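PDB 4TXG: chitinase, which probably binds chitin and hydrolyses its glycosidic bonds as a family 18 glycoside hydrolase. Local coordinates for residues A369-G374 with R378-F383; I436-T441 with Y759-S764; W443-Y448 with K731-R736. All coordinates share one frame; numbering follows the deposited sequence.

Contact 1: A369-G374 with R378-F383; sequences AVPASG and RGMETF
This is a buried, mostly apolar contact within one beta-alpha-beta crossover of the TIM barrel, the fold of family 18 glycoside hydrolases. Barrel strand 365-371 leads through the short helix 374-377 into a loop, and the loop folds back on the end of the strand. The chain then returns in the parallel neighbour, strand 391-395. Two side-chain pairs carry the packing. Val370 meets Phe383, with CG1 of the valine 3.6 Å from CZ of the ring, and the two side chains meet at a slant. The valine CG1 stands anti to the carbonyl carbon, beside the backbone N, and this brings it to the far end of the ring. Next to this pair, Pro371 and Met380 reach toward each other. Pro371 CG lies 3.8 Å from Met380 SD. The methionine chain bends at its last torsion (chi3 64°), and its methyl CE also stays beside the proline, 4.0 Å from Pro371 CG. A type II' turn runs from Met380 to Phe383, closed by Phe383 N to Met380 O at 2.9 Å. Helix 441-448 packs beside this group, with Tyr448 on Val370 and Tyr447 on Phe383. The polar end of the contact lies at Gly374 and Arg378, beside the short helix. Arg378 NH1 and NH2 bind Asn672 O and Tyr760 O. Gly374 O accepts a weak bond from Arg378 N (3.2 Å, 126° at the hydrogen). A water also bonds weakly to this carbonyl and sits at the in-plane edge of the guanidinium, 2.9 Å from Arg378 NE.

Contact 2: I436-T441 with Y759-S764; sequences IGYLNT and YYLPIS
An apolar seam between the family 18 barrel and the C-terminal beta-rich Chitinase C region holds this contact. Leu761 is the central side chain. It lies in the loop between strands 752-758 and 767-773 and points at the loop that leads into barrel helix 441-448. Each of its methyls takes one partner. CD1 rests against Ile436 CG2 at 3.7 Å, where the two side chains run past each other in opposite directions. CD2 lies 3.7 Å from Tyr438 CD2, and here the side chains cross at about a right angle. The methyl comes to the ring obliquely, with Tyr438 CE2 a little farther at 4.1 Å. Tyr438 has its CG between the backbone N and the carbonyl carbon (chi1 56°), and this torsion lays the ring beside the leucine. Trp443 of helix 441-448 adds to the apolar group, touching both Ile436 and Leu761. No hydrogen bond joins the two segments, so the fit rests on shape and burial.

Each loop is braced by its own contacts. In 759-764, Ile763 CD1 sits 3.7 Å above one face of the Tyr759 ring, off toward the rim. In 436-441, Leu439 is the centre of an inverse gamma turn. Asn440 ND2 gives a bond of 2.9 Å to Gly437 O. The oxygen lies in the plane of the Asn440 amide, but the donor stands 49° out of the carbonyl plane, so it does not use a lone pair. Gly437 O has a second donor in Asn726 ND2, from the C-terminal part of the chain. The other end of the Asn440 amide, OD1, accepts from Trp443 N. This is the arrangement of an asparagine N-cap, here starting helix 441-448 of the barrel.

Contact 3: W443-Y448 with K731-R736; sequences WAYHYY and KGDFNR. With CS (cesium ion), chain G.
His446 and Asp733 both hold CG anti to the carbonyl carbon (chi1 -81° and -69°), and these torsions carry ring and carboxylate together. The side chains cross at about a right angle, with their planes 51° apart. Asp733 OD1 comes to the ring edge near its plane, 3.2 Å from His446 CE1. Gly732 O approaches the same carbon at 3.4 Å, on a slant.

Two waters link helix 441-448 to Asp733, just before strand 734-740. One lies 2.8 Å from Tyr445 OH and 2.7 Å from Asp733 OD1. The other meets His446 ND1 at 2.8 Å and donates to the backbone oxygens of both His446 and Asp733. On one face of the imidazole, Tyr445 CD2 sits 3.7 Å above the ring centre, so the ring is held at face and edge. Farther along the strand, Phe734 O binds a cesium ion at 3.0 Å, with Ser719 OG as another ligand.

No direct hydrogen bond joins the segments. Asp733 OD1, near the ring plane, probably polarises the CE1 C-H, and the nearby carboxylate would probably make a protonated imidazole more stable.

Contact 1 comes first along the chain. It closes a short loop around helix 374-377, within the barrel domain, at the end of one strand. The chain then passes through 436-441 and into helix 441-448, where contacts 2 and 3 open in turn. Both close far later, in the Chitinase C region. Contact 3 closes first, at 731-736, and is nested inside the loop that contact 2 closes at 759-764. Together they tie the approach and body of one barrel helix to the C-terminal beta sheets. The same helix reaches contact 1 through Tyr448 OH and Pro371 O. Ser764 OG joins contact 2 to contact 3 at Tyr447 O.

Contact 1: A369-G374 with R378-F383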
loop_
_atom_site.group_PDB
_atom_site.type_symbol
_atom_site.label_atom_id
_atom_site.label_comp_id
_atom_site.label_asym_id
_atom_site.label_seq_id
_atom_site.Cartn_x
_atom_site.Cartn_y
_atom_site.Cartn_z
ATOM N N ALA A 369 1.378 3.595 -2.725
ATOM C CA ALA A 369 0.674 3.163 -1.522
ATOM C C ALA A 369 -0.668 2.623 -1.989
ATOM O O ALA A 369 -1.459 3.353 -2.610
ATOM C CB ALA A 369 0.503 4.314 -0.553
ATOM N N VAL A 370 -0.910 1.344 -1.715
ATOM C CA VAL A 370 -2.017 0.616 -2.323
ATOM C C VAL A 370 -2.911 0.029 -1.228
ATOM O O VAL A 370 -2.435 -0.284 -0.135
ATOM C CB VAL A 370 -1.499 -0.504 -3.271
ATOM C CG1 VAL A 370 -0.711 0.091 -4.435
ATOM C CG2 VAL A 370 -0.636 -1.515 -2.513
ATOM N N PRO A 371 -4.217 -0.093 -1.505
ATOM C CA PRO A 371 -5.130 -0.498 -0.433
ATOM C C PRO A 371 -4.994 -1.972 -0.039
ATOM O O PRO A 371 -4.690 -2.824 -0.876
ATOM C CB PRO A 371 -6.520 -0.209 -1.027
ATOM C CG PRO A 371 -6.319 -0.269 -2.514
ATOM C CD PRO A 371 -4.926 0.272 -2.745
ATOM N N ALA A 372 -5.202 -2.260 1.242
ATOM C CA ALA A 372 -5.279 -3.653 1.695
ATOM C C ALA A 372 -6.720 -4.165 1.650
ATOM O O ALA A 372 -6.962 -5.375 1.642
ATOM C CB ALA A 372 -4.718 -3.792 3.121
ATOM N N SER A 373 -7.670 -3.233 1.606
ATOM C CA SER A 373 -9.106 -3.550 1.681
ATOM C C SER A 373 -9.651 -4.359 0.502
ATOM O O SER A 373 -9.608 -3.909 -0.639
ATOM C CB SER A 373 -9.917 -2.257 1.789
ATOM O OG SER A 373 -11.292 -2.526 1.641
ATOM N N GLY A 374 -10.198 -5.535 0.791
ATOM C CA GLY A 374 -10.826 -6.343 -0.235
ATOM C C GLY A 374 -12.033 -5.651 -0.846
ATOM O O GLY A 374 -12.388 -5.915 -1.996
ATOM N N ARG A 378 -12.226 -4.695 -4.933
ATOM C CA ARG A 378 -13.270 -5.285 -5.771
ATOM C C ARG A 378 -13.582 -4.362 -6.956
ATOM O O ARG A 378 -14.082 -4.804 -7.986
ATOM C CB ARG A 378 -14.536 -5.562 -4.956
ATOM C CG ARG A 378 -15.632 -6.274 -5.738
ATOM C CD ARG A 378 -16.757 -6.711 -4.813
ATOM N NE ARG A 378 -16.312 -7.689 -3.825
ATOM C CZ ARG A 378 -16.453 -9.007 -3.952
ATOM N NH1 ARG A 378 -17.021 -9.515 -5.033
ATOM N NH2 ARG A 378 -16.028 -9.819 -2.987
ATOM N N GLY A 379 -13.263 -3.080 -6.809
ATOM C CA GLY A 379 -13.482 -2.121 -7.876
ATOM C C GLY A 379 -12.215 -1.754 -8.633
ATOM O O GLY A 379 -12.188 -0.754 -9.337
ATOM N N MET A 380 -11.167 -2.558 -8.494
ATOM C CA MET A 380 -9.901 -2.238 -9.155
ATOM C C MET A 380 -9.436 -3.333 -10.124
ATOM O O MET A 380 -8.230 -3.518 -10.336
ATOM C CB MET A 380 -8.841 -1.935 -8.083
ATOM C CG MET A 380 -9.212 -0.667 -7.290
ATOM S SD MET A 380 -8.259 -0.318 -5.803
ATOM C CE MET A 380 -6.648 -0.060 -6.524
ATOM N N GLU A 381 -10.415 -4.023 -10.722
ATOM C CA GLU A 381 -10.191 -5.023 -11.766
ATOM C C GLU A 381 -9.145 -6.045 -11.308
ATOM O O GLU A 381 -9.375 -6.719 -10.312
ATOM C CB GLU A 381 -9.819 -4.324 -13.084
ATOM C CG GLU A 381 -10.987 -3.396 -13.521
ATOM C CD GLU A 381 -10.872 -2.830 -14.926
ATOM O OE1 GLU A 381 -9.924 -3.199 -15.657
ATOM O OE2 GLU A 381 -11.755 -2.015 -15.306
ATOM N N THR A 382 -8.013 -6.152 -12.001
ATOM C CA THR A 382 -6.926 -7.029 -11.549
ATOM C C THR A 382 -5.651 -6.253 -11.200
ATOM O O THR A 382 -4.553 -6.820 -11.189
ATOM C CB THR A 382 -6.571 -8.092 -12.618
ATOM O OG1 THR A 382 -6.083 -7.448 -13.807
ATOM C CG2 THR A 382 -7.789 -8.930 -12.971
ATOM N N PHE A 383 -5.801 -4.968 -10.898
ATOM C CA PHE A 383 -4.654 -4.094 -10.629
ATOM C C PHE A 383 -3.589 -4.237 -11.720
ATOM O O PHE A 383 -2.412 -4.488 -11.442
ATOM C CB PHE A 383 -4.053 -4.379 -9.246
ATOM C CG PHE A 383 -3.544 -3.136 -8.561
ATOM C CD1 PHE A 383 -2.709 -2.257 -9.239
ATOM C CD2 PHE A 383 -3.941 -2.821 -7.271
ATOM C CE1 PHE A 383 -2.247 -1.107 -8.632
ATOM C CE2 PHE A 383 -3.481 -1.661 -6.664
ATOM C CZ PHE A 383 -2.643 -0.811 -7.346
HETATM O O HOH W 1 -14.712 -7.777 -1.374
#

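Contact 2: I436-T441 with Y759-S764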
loop_
_atom_site.group_PDB
_atom_site.type_symbol
_atom_site.label_atom_id
_atom_site.label_comp_id
_atom_site.label_asym_id
_atom_site.label_seq_id
_atom_site.Cartn_x
_atom_site.Cartn_y
_atom_site.Cartn_z
ATOM N N ILE A 436 -12.665 -18.001 3.777
ATOM C CA ILE A 436 -11.578 -17.039 3.705
ATOM C C ILE A 436 -12.045 -15.689 4.230
ATOM O O ILE A 436 -12.962 -15.091 3.673
ATOM C CB ILE A 436 -11.067 -16.891 2.267
ATOM C CG1 ILE A 436 -10.474 -18.234 1.803
ATOM C CG2 ILE A 436 -10.032 -15.757 2.170
ATOM C CD1 ILE A 436 -9.798 -18.178 0.461
ATOM N N GLY A 437 -11.427 -15.220 5.313
ATOM C CA GLY A 437 -11.677 -13.870 5.808
ATOM C C GLY A 437 -10.578 -12.940 5.318
ATOM O O GLY A 437 -9.416 -13.319 5.348
ATOM N N TYR A 438 -10.923 -11.727 4.880
ATOM C CA TYR A 438 -9.954 -10.933 4.112
ATOM C C TYR A 438 -9.452 -9.641 4.756
ATOM O O TYR A 438 -8.591 -8.979 4.180
ATOM C CB TYR A 438 -10.537 -10.587 2.735
ATOM C CG TYR A 438 -11.865 -9.879 2.804
ATOM C CD1 TYR A 438 -11.933 -8.497 2.942
ATOM C CD2 TYR A 438 -13.050 -10.598 2.750
ATOM C CE1 TYR A 438 -13.155 -7.851 3.023
ATOM C CE2 TYR A 438 -14.270 -9.960 2.820
ATOM C CZ TYR A 438 -14.317 -8.595 2.955
ATOM O OH TYR A 438 -15.541 -7.972 3.031
ATOM N N LEU A 439 -9.965 -9.270 5.930
ATOM C CA LEU A 439 -9.548 -8.013 6.558
ATOM C C LEU A 439 -8.280 -8.219 7.380
ATOM O O LEU A 439 -8.280 -8.072 8.607
ATOM C CB LEU A 439 -10.666 -7.436 7.446
ATOM C CG LEU A 439 -11.837 -6.779 6.709
ATOM C CD1 LEU A 439 -12.846 -6.201 7.690
ATOM C CD2 LEU A 439 -11.321 -5.694 5.764
ATOM N N ASN A 440 -7.197 -8.565 6.704
ATOM C CA ASN A 440 -5.950 -8.830 7.405
ATOM C C ASN A 440 -4.762 -8.715 6.466
ATOM O O ASN A 440 -4.904 -8.815 5.252
ATOM C CB ASN A 440 -5.988 -10.219 8.063
ATOM C CG ASN A 440 -6.267 -11.331 7.059
ATOM O OD1 ASN A 440 -5.347 -11.859 6.442
ATOM N ND2 ASN A 440 -7.542 -11.683 6.887
ATOM N N THR A 441 -3.596 -8.481 7.057
ATOM C CA THR A 441 -2.352 -8.242 6.333
ATOM C C THR A 441 -1.977 -9.411 5.428
ATOM O O THR A 441 -1.566 -9.218 4.277
ATOM C CB THR A 441 -1.217 -7.973 7.345
ATOM O OG1 THR A 441 -1.586 -6.841 8.147
ATOM C CG2 THR A 441 0.113 -7.682 6.643
ATOM N N TYR A 759 -15.006 -15.849 -9.860
ATOM C CA TYR A 759 -14.339 -16.107 -8.585
ATOM C C TYR A 759 -14.899 -15.136 -7.538
ATOM O O TYR A 759 -15.658 -14.227 -7.882
ATOM C CB TYR A 759 -12.817 -15.993 -8.713
ATOM C CG TYR A 759 -12.319 -14.722 -9.368
ATOM C CD1 TYR A 759 -12.223 -14.611 -10.754
ATOM C CD2 TYR A 759 -11.914 -13.643 -8.598
ATOM C CE1 TYR A 759 -11.761 -13.442 -11.355
ATOM C CE2 TYR A 759 -11.455 -12.478 -9.188
ATOM C CZ TYR A 759 -11.382 -12.384 -10.566
ATOM O OH TYR A 759 -10.915 -11.224 -11.142
ATOM N N TYR A 760 -14.542 -15.325 -6.269
ATOM C CA TYR A 760 -15.347 -14.732 -5.200
ATOM C C TYR A 760 -14.690 -13.667 -4.337
ATOM O O TYR A 760 -15.393 -12.942 -3.630
ATOM C CB TYR A 760 -15.890 -15.849 -4.308
ATOM C CG TYR A 760 -16.952 -16.603 -5.051
ATOM C CD1 TYR A 760 -18.237 -16.084 -5.155
ATOM C CD2 TYR A 760 -16.660 -17.787 -5.715
ATOM C CE1 TYR A 760 -19.214 -16.742 -5.861
ATOM C CE2 TYR A 760 -17.643 -18.455 -6.432
ATOM C CZ TYR A 760 -18.914 -17.924 -6.496
ATOM O OH TYR A 760 -19.907 -18.572 -7.193
ATOM N N LEU A 761 -13.366 -13.554 -4.393
ATOM C CA LEU A 761 -12.673 -12.424 -3.780
ATOM C C LEU A 761 -11.666 -11.865 -4.780
ATOM O O LEU A 761 -11.243 -12.576 -5.700
ATOM C CB LEU A 761 -11.981 -12.828 -2.473
ATOM C CG LEU A 761 -12.905 -13.004 -1.255
ATOM C CD1 LEU A 761 -12.168 -13.687 -0.099
ATOM C CD2 LEU A 761 -13.473 -11.666 -0.810
ATOM N N PRO A 762 -11.270 -10.592 -4.609
ATOM C CA PRO A 762 -10.394 -9.978 -5.613
ATOM C C PRO A 762 -9.049 -10.677 -5.803
ATOM O O PRO A 762 -8.502 -11.274 -4.866
ATOM C CB PRO A 762 -10.190 -8.562 -5.066
ATOM C CG PRO A 762 -11.490 -8.278 -4.334
ATOM C CD PRO A 762 -11.787 -9.597 -3.650
ATOM N N ILE A 763 -8.541 -10.596 -7.035
ATOM C CA ILE A 763 -7.200 -11.055 -7.381
ATOM C C ILE A 763 -6.494 -10.002 -8.224
ATOM O O ILE A 763 -7.142 -9.160 -8.860
ATOM C CB ILE A 763 -7.218 -12.386 -8.188
ATOM C CG1 ILE A 763 -7.812 -12.143 -9.576
ATOM C CG2 ILE A 763 -7.982 -13.489 -7.427
ATOM C CD1 ILE A 763 -7.811 -13.365 -10.485
ATOM N N SER A 764 -5.165 -10.037 -8.205
ATOM C CA SER A 764 -4.364 -9.327 -9.194
ATOM C C SER A 764 -3.758 -10.378 -10.121
ATOM O O SER A 764 -3.902 -11.588 -9.886
ATOM C CB SER A 764 -3.275 -8.462 -8.544
ATOM O OG SER A 764 -2.335 -9.246 -7.824
#

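Contact 3: W443-Y448 with K731-R736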
loop_
_atom_site.group_PDB
_atom_site.type_symbol
_atom_site.label_atom_id
_atom_site.label_comp_id
_atom_site.label_asym_id
_atom_site.label_seq_id
_atom_site.Cartn_x
_atom_site.Cartn_y
_atom_site.Cartn_z
ATOM N N TRP A 443 -3.896 -11.606 4.004
ATOM C CA TRP A 443 -4.759 -11.716 2.821
ATOM C C TRP A 443 -4.316 -10.705 1.770
ATOM O O TRP A 443 -4.194 -11.033 0.582
ATOM C CB TRP A 443 -6.248 -11.500 3.169
ATOM C CG TRP A 443 -7.121 -11.598 1.937
ATOM C CD1 TRP A 443 -7.722 -12.718 1.441
ATOM C CD2 TRP A 443 -7.438 -10.535 1.028
ATOM N NE1 TRP A 443 -8.409 -12.416 0.282
ATOM C CE2 TRP A 443 -8.252 -11.079 0.010
ATOM C CE3 TRP A 443 -7.128 -9.166 0.988
ATOM C CZ2 TRP A 443 -8.752 -10.312 -1.044
ATOM C CZ3 TRP A 443 -7.615 -8.399 -0.066
ATOM C CH2 TRP A 443 -8.423 -8.977 -1.071
ATOM N N ALA A 444 -4.067 -9.472 2.209
ATOM C CA ALA A 444 -3.655 -8.409 1.295
ATOM C C ALA A 444 -2.330 -8.734 0.607
ATOM O O ALA A 444 -2.167 -8.490 -0.587
ATOM C CB ALA A 444 -3.553 -7.084 2.043
ATOM N N TYR A 445 -1.366 -9.254 1.364
ATOM C CA TYR A 445 -0.106 -9.680 0.765
ATOM C C TYR A 445 -0.372 -10.692 -0.353
ATOM O O TYR A 445 0.158 -10.587 -1.469
ATOM C CB TYR A 445 0.817 -10.294 1.822
ATOM C CG TYR A 445 1.917 -11.144 1.230
ATOM C CD1 TYR A 445 3.015 -10.560 0.594
ATOM C CD2 TYR A 445 1.853 -12.530 1.294
ATOM C CE1 TYR A 445 4.016 -11.340 0.042
ATOM C CE2 TYR A 445 2.859 -13.314 0.746
ATOM C CZ TYR A 445 3.926 -12.716 0.121
ATOM O OH TYR A 445 4.918 -13.506 -0.434
ATOM N N HIS A 446 -1.201 -11.676 -0.052
ATOM C CA HIS A 446 -1.456 -12.732 -1.020
ATOM C C HIS A 446 -2.228 -12.220 -2.228
ATOM O O HIS A 446 -2.035 -12.723 -3.344
ATOM C CB HIS A 446 -2.173 -13.895 -0.340
ATOM C CG HIS A 446 -1.226 -14.779 0.410
ATOM N ND1 HIS A 446 -0.258 -15.517 -0.231
ATOM C CD2 HIS A 446 -1.051 -14.981 1.737
ATOM C CE1 HIS A 446 0.458 -16.174 0.671
ATOM N NE2 HIS A 446 -0.006 -15.873 1.868
ATOM N N TYR A 447 -3.061 -11.203 -2.029
ATOM C CA TYR A 447 -3.696 -10.548 -3.168
ATOM C C TYR A 447 -2.624 -9.997 -4.125
ATOM O O TYR A 447 -2.665 -10.240 -5.335
ATOM C CB TYR A 447 -4.641 -9.406 -2.709
ATOM C CG TYR A 447 -5.078 -8.522 -3.864
ATOM C CD1 TYR A 447 -4.294 -7.447 -4.275
ATOM C CD2 TYR A 447 -6.251 -8.787 -4.574
ATOM C CE1 TYR A 447 -4.663 -6.662 -5.348
ATOM C CE2 TYR A 447 -6.625 -7.993 -5.648
ATOM C CZ TYR A 447 -5.819 -6.932 -6.028
ATOM O OH TYR A 447 -6.180 -6.114 -7.102
ATOM N N TYR A 448 -1.671 -9.250 -3.583
ATOM C CA TYR A 448 -0.703 -8.564 -4.445
ATOM C C TYR A 448 0.271 -9.527 -5.127
ATOM O O TYR A 448 0.829 -9.199 -6.175
ATOM C CB TYR A 448 0.040 -7.472 -3.648
ATOM C CG TYR A 448 -0.879 -6.269 -3.506
ATOM C CD1 TYR A 448 -1.085 -5.410 -4.575
ATOM C CD2 TYR A 448 -1.590 -6.036 -2.332
ATOM C CE1 TYR A 448 -1.962 -4.340 -4.487
ATOM C CE2 TYR A 448 -2.474 -4.957 -2.231
ATOM C CZ TYR A 448 -2.647 -4.112 -3.312
ATOM O OH TYR A 448 -3.522 -3.035 -3.247
ATOM N N LYS A 731 -2.315 -20.834 3.296
ATOM C CA LYS A 731 -1.315 -21.899 3.392
ATOM C C LYS A 731 -0.402 -22.016 2.176
ATOM O O LYS A 731 0.479 -22.881 2.137
ATOM C CB LYS A 731 -2.006 -23.243 3.635
ATOM C CG LYS A 731 -2.739 -23.322 4.967
ATOM C CD LYS A 731 -3.715 -24.491 4.961
ATOM C CE LYS A 731 -4.685 -24.424 6.135
ATOM N NZ LYS A 731 -5.833 -25.357 5.928
ATOM N N GLY A 732 -0.610 -21.156 1.189
ATOM C CA GLY A 732 0.229 -21.127 0.006
ATOM C C GLY A 732 0.001 -19.842 -0.768
ATOM O O GLY A 732 -0.897 -19.071 -0.436
ATOM N N ASP A 733 0.816 -19.618 -1.797
ATOM C CA ASP A 733 0.724 -18.425 -2.640
ATOM C C ASP A 733 -0.323 -18.541 -3.755
ATOM O O ASP A 733 -1.050 -17.580 -4.033
ATOM C CB ASP A 733 2.078 -18.123 -3.295
ATOM C CG ASP A 733 3.133 -17.659 -2.305
ATOM O OD1 ASP A 733 2.786 -17.288 -1.165
ATOM O OD2 ASP A 733 4.327 -17.643 -2.685
ATOM N N PHE A 734 -0.375 -19.694 -4.417
ATOM C CA PHE A 734 -1.197 -19.796 -5.618
ATOM C C PHE A 734 -2.041 -21.039 -5.696
ATOM O O PHE A 734 -1.646 -22.117 -5.251
ATOM C CB PHE A 734 -0.319 -19.743 -6.870
ATOM C CG PHE A 734 0.523 -18.510 -6.959
ATOM C CD1 PHE A 734 -0.071 -17.272 -7.147
ATOM C CD2 PHE A 734 1.902 -18.586 -6.845
ATOM C CE1 PHE A 734 0.703 -16.125 -7.239
ATOM C CE2 PHE A 734 2.687 -17.437 -6.917
ATOM C CZ PHE A 734 2.092 -16.210 -7.117
ATOM N N ASN A 735 -3.206 -20.863 -6.303
ATOM C CA ASN A 735 -3.988 -21.978 -6.798
ATOM C C ASN A 735 -3.785 -22.040 -8.306
ATOM O O ASN A 735 -4.187 -21.120 -9.020
ATOM C CB ASN A 735 -5.466 -21.795 -6.456
ATOM C CG ASN A 735 -5.712 -21.761 -4.968
ATOM O OD1 ASN A 735 -5.204 -22.601 -4.232
ATOM N ND2 ASN A 735 -6.488 -20.778 -4.514
ATOM N N ARG A 736 -3.153 -23.096 -8.800
ATOM C CA ARG A 736 -2.923 -23.160 -10.238
ATOM C C ARG A 736 -4.167 -23.674 -10.942
ATOM O O ARG A 736 -4.750 -24.679 -10.550
ATOM C CB ARG A 736 -1.716 -24.030 -10.579
ATOM C CG ARG A 736 -1.291 -23.861 -12.040
ATOM C CD ARG A 736 0.168 -24.225 -12.283
ATOM N NE ARG A 736 0.544 -23.896 -13.659
ATOM C CZ ARG A 736 0.947 -22.692 -14.054
ATOM N NH1 ARG A 736 1.039 -21.684 -13.185
ATOM N NH2 ARG A 736 1.259 -22.494 -15.329
HETATM CS CS CS G . 0.135 -24.475 -6.007
HETATM O O HOH W 2 4.786 -16.151 0.314
HETATM O O HOH W 3 -0.588 -15.153 -2.944
HETATM O O HOH W 4 1.391 -22.981 -8.595
#